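PDB 6S3Y: PlyP35 from Listeria phage P35, which probably binds the Listeria cell wall through two SH3-like modules, the targeting part of a phage endolysin that hydrolyses that wall. Local coordinates for residues Ile10-Tyr15 and Asn83-Phe87; Asp115-Pro119 and Tyr130-Phe136. One frame throughout, in Å; residues are numbered along the deposited sequence.

Contact 1 is buried, its centre about 5 Å from that of the chain, where strand 6-17 crosses strand 78-89; the centre of contact 2 lies about 11 Å out, and this partly buried contact joins the arms of the hairpin 117-121/128-132. In contact 1, Ile-10 and Tyr-15 pack on small alanines and backbone, with one weak hydrogen bond, whereas contact 2 is a true antiparallel ladder with two good backbone bonds, aromatic packing and a bridging water. Their centres are about 13 Å apart, yet they touch: Lys-11 N lies 3.1 Å from Met-135 O and Lys-11 NZ 2.9 Å from Tyr-134 O, both probable hydrogen bonds that tie the crossing to the 3-10 turn after the hairpin.

Contact 1. Residues Ile10-Tyr15 and Asn83-Phe87; sequences IKDVGY and NAHAF
Strand 13-15 and strand 85-87 cross rather than pair: their axes approach to 6.7 Å with N-to-C directions 50° apart. Segment 10-15 turns sharply at Asp-12 (phi/psi -90/38) before going extended from Val-13, while residues 83-87 stay extended throughout. The closest CA atoms are those of Gly-14 and Ala-84, 4.4 Å apart; at the other end Ile-10 CA stands 6.7 Å from Ala-86 CA. One polar link spans the crossing, a weak hydrogen bond from His-85 N to Val-13 O (3.5 Å, 122° at the hydrogen), so no ladder is built.

The close approach of Gly-14 and Ala-84 is consistent with the small residues there. The CB of Ala-84 points at the turn and meets Asp-12 C at 3.4 Å and Val-13 O at 3.3 Å; Gly-14, lacking a side chain, brings its N to 3.9 Å from the same Ala-84 CB. Further along, Ile-10 (chi1 -88°) sets CG2 3.7 Å from Ala-86 CB. Tyr-15, chi1 m and chi2 -83°, folds its ring back beside the second segment: CE2 lies 3.4 Å from His-85 O, which sits at the ring edge, and 4.4 Å from Ala-86 CB.

The segments fall in two successive SH3-clan cell-wall-binding sequence ranges, whose strands intermix: strand 6-17 pairs with 107-110 and 136-137. Around the crossing, Gly-14 bonds through its backbone to Trp-31 of strand 27-32, Ile-10 rests on Leu-102 of strand 99-103, and Tyr-15 meets the ring of Tyr-134, leaving it buried between strands of two antiparallel sheets.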
loop_
_atom_site.group_PDB
_atom_site.type_symbol
_atom_site.label_atom_id
_atom_site.label_comp_id
_atom_site.label_asym_id
_atom_site.label_seq_id
_atom_site.Cartn_x
_atom_site.Cartn_y
_atom_site.Cartn_z
ATOM N N ILE A 10 -10.598 3.202 0.563
ATOM C CA ILE A 10 -9.260 2.588 0.381
ATOM C C ILE A 10 -9.256 1.952 -1.024
ATOM O O ILE A 10 -10.248 1.279 -1.391
ATOM C CB ILE A 10 -8.935 1.619 1.529
ATOM C CG1 ILE A 10 -8.275 2.352 2.704
ATOM C CG2 ILE A 10 -8.036 0.473 1.054
ATOM C CD1 ILE A 10 -9.032 3.553 3.201
ATOM N N LYS A 11 -8.185 2.175 -1.777
ATOM C CA LYS A 11 -8.097 1.747 -3.203
ATOM C C LYS A 11 -8.158 0.223 -3.319
ATOM O O LYS A 11 -7.806 -0.498 -2.350
ATOM C CB LYS A 11 -6.832 2.272 -3.873
ATOM C CG LYS A 11 -6.790 3.779 -4.051
ATOM C CD LYS A 11 -5.451 4.230 -4.657
ATOM C CE LYS A 11 -5.464 5.697 -4.994
ATOM N NZ LYS A 11 -4.132 6.188 -5.377
ATOM N N ASP A 12 -8.518 -0.236 -4.514
ATOM C CA ASP A 12 -8.621 -1.671 -4.875
ATOM C C ASP A 12 -7.279 -2.157 -5.429
ATOM O O ASP A 12 -7.289 -3.013 -6.366
ATOM C CB ASP A 12 -9.741 -1.844 -5.920
ATOM C CG ASP A 12 -10.169 -3.295 -6.087
ATOM O OD1 ASP A 12 -10.280 -4.001 -5.055
ATOM O OD2 ASP A 12 -10.321 -3.691 -7.241
ATOM N N VAL A 13 -6.154 -1.682 -4.869
ATOM C CA VAL A 13 -4.787 -1.941 -5.439
ATOM C C VAL A 13 -3.813 -2.428 -4.356
ATOM O O VAL A 13 -4.055 -2.184 -3.127
ATOM C CB VAL A 13 -4.228 -0.688 -6.131
ATOM C CG1 VAL A 13 -5.195 -0.163 -7.194
ATOM C CG2 VAL A 13 -3.875 0.409 -5.121
ATOM N N GLY A 14 -2.761 -3.111 -4.805
ATOM C CA GLY A 14 -1.488 -3.293 -4.071
ATOM C C GLY A 14 -0.470 -2.274 -4.534
ATOM O O GLY A 14 -0.530 -1.821 -5.696
ATOM N N TYR A 15 0.482 -1.933 -3.668
ATOM C CA TYR A 15 1.390 -0.784 -3.874
ATOM C C TYR A 15 2.777 -1.315 -4.246
ATOM O O TYR A 15 3.450 -1.888 -3.388
ATOM C CB TYR A 15 1.352 0.102 -2.624
ATOM C CG TYR A 15 -0.038 0.603 -2.364
ATOM C CD1 TYR A 15 -0.530 1.718 -3.021
ATOM C CD2 TYR A 15 -0.887 -0.104 -1.532
ATOM C CE1 TYR A 15 -1.833 2.133 -2.825
ATOM C CE2 TYR A 15 -2.199 0.311 -1.326
ATOM C CZ TYR A 15 -2.668 1.433 -1.978
ATOM O OH TYR A 15 -3.964 1.837 -1.809
ATOM N N ASN A 83 -2.932 -9.154 -3.876
ATOM C CA ASN A 83 -3.976 -9.029 -2.824
ATOM C C ASN A 83 -4.016 -7.570 -2.368
ATOM O O ASN A 83 -3.130 -7.152 -1.596
ATOM C CB ASN A 83 -3.684 -10.017 -1.693
ATOM C CG ASN A 83 -4.659 -9.895 -0.552
ATOM O OD1 ASN A 83 -5.839 -10.121 -0.733
ATOM N ND2 ASN A 83 -4.189 -9.510 0.619
ATOM N N ALA A 84 -4.959 -6.809 -2.875
ATOM C CA ALA A 84 -5.116 -5.371 -2.592
ATOM C C ALA A 84 -5.532 -5.156 -1.127
ATOM O O ALA A 84 -6.475 -5.778 -0.692
ATOM C CB ALA A 84 -6.078 -4.741 -3.568
ATOM N N HIS A 85 -4.848 -4.247 -0.448
ATOM C CA HIS A 85 -5.224 -3.711 0.897
ATOM C C HIS A 85 -4.315 -2.528 1.187
ATOM O O HIS A 85 -3.309 -2.344 0.463
ATOM C CB HIS A 85 -5.153 -4.778 2.001
ATOM C CG HIS A 85 -3.786 -5.043 2.541
ATOM N ND1 HIS A 85 -3.078 -6.188 2.210
ATOM C CD2 HIS A 85 -2.976 -4.327 3.372
ATOM C CE1 HIS A 85 -1.919 -6.190 2.843
ATOM N NE2 HIS A 85 -1.831 -5.060 3.543
ATOM N N ALA A 86 -4.666 -1.731 2.175
ATOM C CA ALA A 86 -3.847 -0.580 2.597
ATOM C C ALA A 86 -3.492 -0.755 4.071
ATOM O O ALA A 86 -3.768 -1.842 4.663
ATOM C CB ALA A 86 -4.600 0.689 2.304
ATOM N N PHE A 87 -2.923 0.275 4.676
ATOM C CA PHE A 87 -2.524 0.293 6.093
ATOM C C PHE A 87 -2.841 1.674 6.650
ATOM O O PHE A 87 -2.823 2.651 5.863
ATOM C CB PHE A 87 -1.033 0.044 6.262
ATOM C CG PHE A 87 -0.575 -1.388 6.166
ATOM C CD1 PHE A 87 -1.115 -2.363 6.981
ATOM C CD2 PHE A 87 0.448 -1.738 5.297
ATOM C CE1 PHE A 87 -0.653 -3.664 6.927
ATOM C CE2 PHE A 87 0.915 -3.045 5.252
ATOM C CZ PHE A 87 0.360 -4.013 6.055
#

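Contact 2. Residues Asp115-Pro119 and Tyr130-Phe136; sequences DGFYP and YIPRYMF
Tyr-118 presents one face of its ring to the edge of Phe-136 in a T-shaped stack, centroids 5.2 Å apart and planes at 82°, with Tyr-118 CG 3.7 Å from Phe-136 CZ. Tyr-118 takes chi1 -72° and chi2 84°, Phe-136 chi1 63° and chi2 83°. The phenol also reaches Arg-133, whose CD is 3.8 Å from Tyr-118 OH.

The strands that carry Tyr-118 and Ile-131, 117-119 and 130-132, run antiparallel, at 137° and 4.4 Å between axes. These two residues form the hydrogen-bonded pair: Tyr-118 N to Ile-131 O and Ile-131 N to Tyr-118 O are both 3.0 Å, with angles of 153° and 155°. Their side chains share a face, Tyr-118 CB lying 3.9 Å from Ile-131 CG2. Pro-119 and Tyr-130 make the next, non-hydrogen-bonded pair, CA atoms 4.8 Å apart; on their face Tyr-130 (chi1 m) sets CD1 4.0 Å from Phe-117 CB.

At the Asp-115 end of the first segment, Asp-115 OD1 accepts from Phe-117 N at 3.2 Å, an Asx turn whose middle residue, Gly-116, is left-handed (phi/psi 74/8), a conformation glycine adopts easily. Following Pro-132, residues 133-135 form a 3-10 turn, with Met-135 N bonded to Pro-132 O at 3.2 Å; Met-135 is selenomethionine. A water bridges the segments here, donating to Gly-116 O (2.5 Å) and accepting from Arg-133 N (3.0 Å).

The chemistry thus changes along the hairpin of this SH3-clan repeat: direct backbone bonds hold the Tyr-118/Ile-131 pair, water links Gly-116 to Arg-133 where the segments diverge, and the T-shaped stack carries the contact past the 3-10 turn to Phe-136.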
loop_
_atom_site.group_PDB
_atom_site.type_symbol
_atom_site.label_atom_id
_atom_site.label_comp_id
_atom_site.label_asym_id
_atom_site.label_seq_id
_atom_site.Cartn_x
_atom_site.Cartn_y
_atom_site.Cartn_z
ATOM N N ASP A 115 0.198 18.150 6.058
ATOM C CA ASP A 115 1.443 17.330 6.062
ATOM C C ASP A 115 1.209 15.989 5.344
ATOM O O ASP A 115 2.132 15.184 5.282
ATOM C CB ASP A 115 2.020 17.201 7.480
ATOM C CG ASP A 115 1.232 16.303 8.436
ATOM O OD1 ASP A 115 0.071 15.970 8.132
ATOM O OD2 ASP A 115 1.809 15.916 9.473
ATOM N N GLY A 116 0.019 15.741 4.808
ATOM C CA GLY A 116 -0.285 14.523 4.029
ATOM C C GLY A 116 -0.433 13.277 4.880
ATOM O O GLY A 116 -0.556 12.162 4.294
ATOM N N PHE A 117 -0.435 13.394 6.217
ATOM C CA PHE A 117 -0.738 12.246 7.112
ATOM C C PHE A 117 -2.183 12.387 7.566
ATOM O O PHE A 117 -2.452 13.133 8.533
ATOM C CB PHE A 117 0.278 12.175 8.242
ATOM C CG PHE A 117 1.677 11.918 7.753
ATOM C CD1 PHE A 117 2.101 10.635 7.458
ATOM C CD2 PHE A 117 2.555 12.973 7.560
ATOM C CE1 PHE A 117 3.382 10.407 7.005
ATOM C CE2 PHE A 117 3.847 12.748 7.099
ATOM C CZ PHE A 117 4.253 11.469 6.822
ATOM N N TYR A 118 -3.087 11.687 6.884
ATOM C CA TYR A 118 -4.545 11.844 7.065
ATOM C C TYR A 118 -4.950 11.094 8.328
ATOM O O TYR A 118 -4.670 9.900 8.468
ATOM C CB TYR A 118 -5.275 11.431 5.785
ATOM C CG TYR A 118 -5.102 12.434 4.682
ATOM C CD1 TYR A 118 -3.982 12.395 3.864
ATOM C CD2 TYR A 118 -6.017 13.447 4.481
ATOM C CE1 TYR A 118 -3.788 13.339 2.868
ATOM C CE2 TYR A 118 -5.839 14.391 3.475
ATOM C CZ TYR A 118 -4.721 14.341 2.678
ATOM O OH TYR A 118 -4.570 15.253 1.684
ATOM N N PRO A 119 -5.570 11.801 9.310
ATOM C CA PRO A 119 -5.905 11.182 10.585
ATOM C C PRO A 119 -7.180 10.344 10.510
ATOM O O PRO A 119 -8.166 10.769 9.914
ATOM C CB PRO A 119 -6.090 12.390 11.512
ATOM C CG PRO A 119 -6.614 13.478 10.558
ATOM C CD PRO A 119 -5.859 13.243 9.277
ATOM N N TYR A 130 -2.785 7.076 11.045
ATOM C CA TYR A 130 -2.457 7.941 9.887
ATOM C C TYR A 130 -2.383 7.081 8.631
ATOM O O TYR A 130 -1.854 5.948 8.691
ATOM C CB TYR A 130 -1.140 8.685 10.140
ATOM C CG TYR A 130 -1.187 9.540 11.378
ATOM C CD1 TYR A 130 -1.809 10.778 11.361
ATOM C CD2 TYR A 130 -0.634 9.087 12.566
ATOM C CE1 TYR A 130 -1.886 11.551 12.509
ATOM C CE2 TYR A 130 -0.715 9.848 13.726
ATOM C CZ TYR A 130 -1.304 11.093 13.685
ATOM O OH TYR A 130 -1.379 11.826 14.826
ATOM N N ILE A 131 -2.920 7.638 7.545
ATOM C CA ILE A 131 -2.912 7.013 6.194
ATOM C C ILE A 131 -2.398 8.068 5.217
ATOM O O ILE A 131 -2.840 9.212 5.226
ATOM C CB ILE A 131 -4.297 6.439 5.833
ATOM C CG1 ILE A 131 -4.234 5.642 4.525
ATOM C CG2 ILE A 131 -5.366 7.522 5.810
ATOM C CD1 ILE A 131 -5.523 4.882 4.190
ATOM N N PRO A 132 -1.432 7.715 4.343
ATOM C CA PRO A 132 -0.964 8.636 3.303
ATOM C C PRO A 132 -1.975 8.744 2.149
ATOM O O PRO A 132 -2.743 7.810 1.909
ATOM C CB PRO A 132 0.353 7.992 2.871
ATOM C CG PRO A 132 0.117 6.506 3.076
ATOM C CD PRO A 132 -0.747 6.412 4.308
ATOM N N ARG A 133 -1.936 9.883 1.447
ATOM C CA ARG A 133 -2.892 10.250 0.379
ATOM C C ARG A 133 -3.017 9.143 -0.664
ATOM O O ARG A 133 -4.153 8.906 -1.150
ATOM C CB ARG A 133 -2.450 11.563 -0.297
ATOM C CG ARG A 133 -3.435 12.097 -1.319
ATOM C CD ARG A 133 -4.820 12.353 -0.750
ATOM N NE ARG A 133 -5.776 12.735 -1.781
ATOM C CZ ARG A 133 -6.387 11.875 -2.585
ATOM N NH1 ARG A 133 -6.214 10.569 -2.458
ATOM N NH2 ARG A 133 -7.183 12.350 -3.521
ATOM N N TYR A 134 -1.921 8.464 -0.993
ATOM C CA TYR A 134 -1.856 7.551 -2.167
ATOM C C TYR A 134 -2.623 6.258 -1.912
ATOM O O TYR A 134 -2.798 5.489 -2.843
ATOM C CB TYR A 134 -0.400 7.300 -2.619
ATOM C CG TYR A 134 0.458 6.475 -1.701
ATOM C CD1 TYR A 134 0.440 5.095 -1.754
ATOM C CD2 TYR A 134 1.375 7.066 -0.839
ATOM C CE1 TYR A 134 1.247 4.321 -0.934
ATOM C CE2 TYR A 134 2.197 6.303 -0.026
ATOM C CZ TYR A 134 2.119 4.931 -0.053
ATOM O OH TYR A 134 2.946 4.179 0.736
HETATM N N MSE A 135 -3.112 6.020 -0.691
HETATM C CA MSE A 135 -3.776 4.748 -0.412
HETATM C C MSE A 135 -5.303 4.845 -0.493
HETATM O O MSE A 135 -5.975 3.829 -0.279
HETATM C CB MSE A 135 -3.362 4.195 0.952
HETATM C CG MSE A 135 -1.913 3.777 0.989
HETATM SE SE MSE A 135 -1.424 2.910 2.648
HETATM C CE MSE A 135 -0.067 1.724 2.044
ATOM N N PHE A 136 -5.844 6.017 -0.827
ATOM C CA PHE A 136 -7.297 6.143 -0.864
ATOM C C PHE A 136 -7.746 7.108 -1.979
ATOM O O PHE A 136 -6.950 7.931 -2.486
ATOM C CB PHE A 136 -7.843 6.616 0.495
ATOM C CG PHE A 136 -7.406 7.989 0.946
ATOM C CD1 PHE A 136 -8.059 9.128 0.506
ATOM C CD2 PHE A 136 -6.364 8.140 1.852
ATOM C CE1 PHE A 136 -7.665 10.388 0.954
ATOM C CE2 PHE A 136 -5.977 9.401 2.294
ATOM C CZ PHE A 136 -6.610 10.530 1.848
HETATM O O HOH W 1 0.436 11.628 2.071
#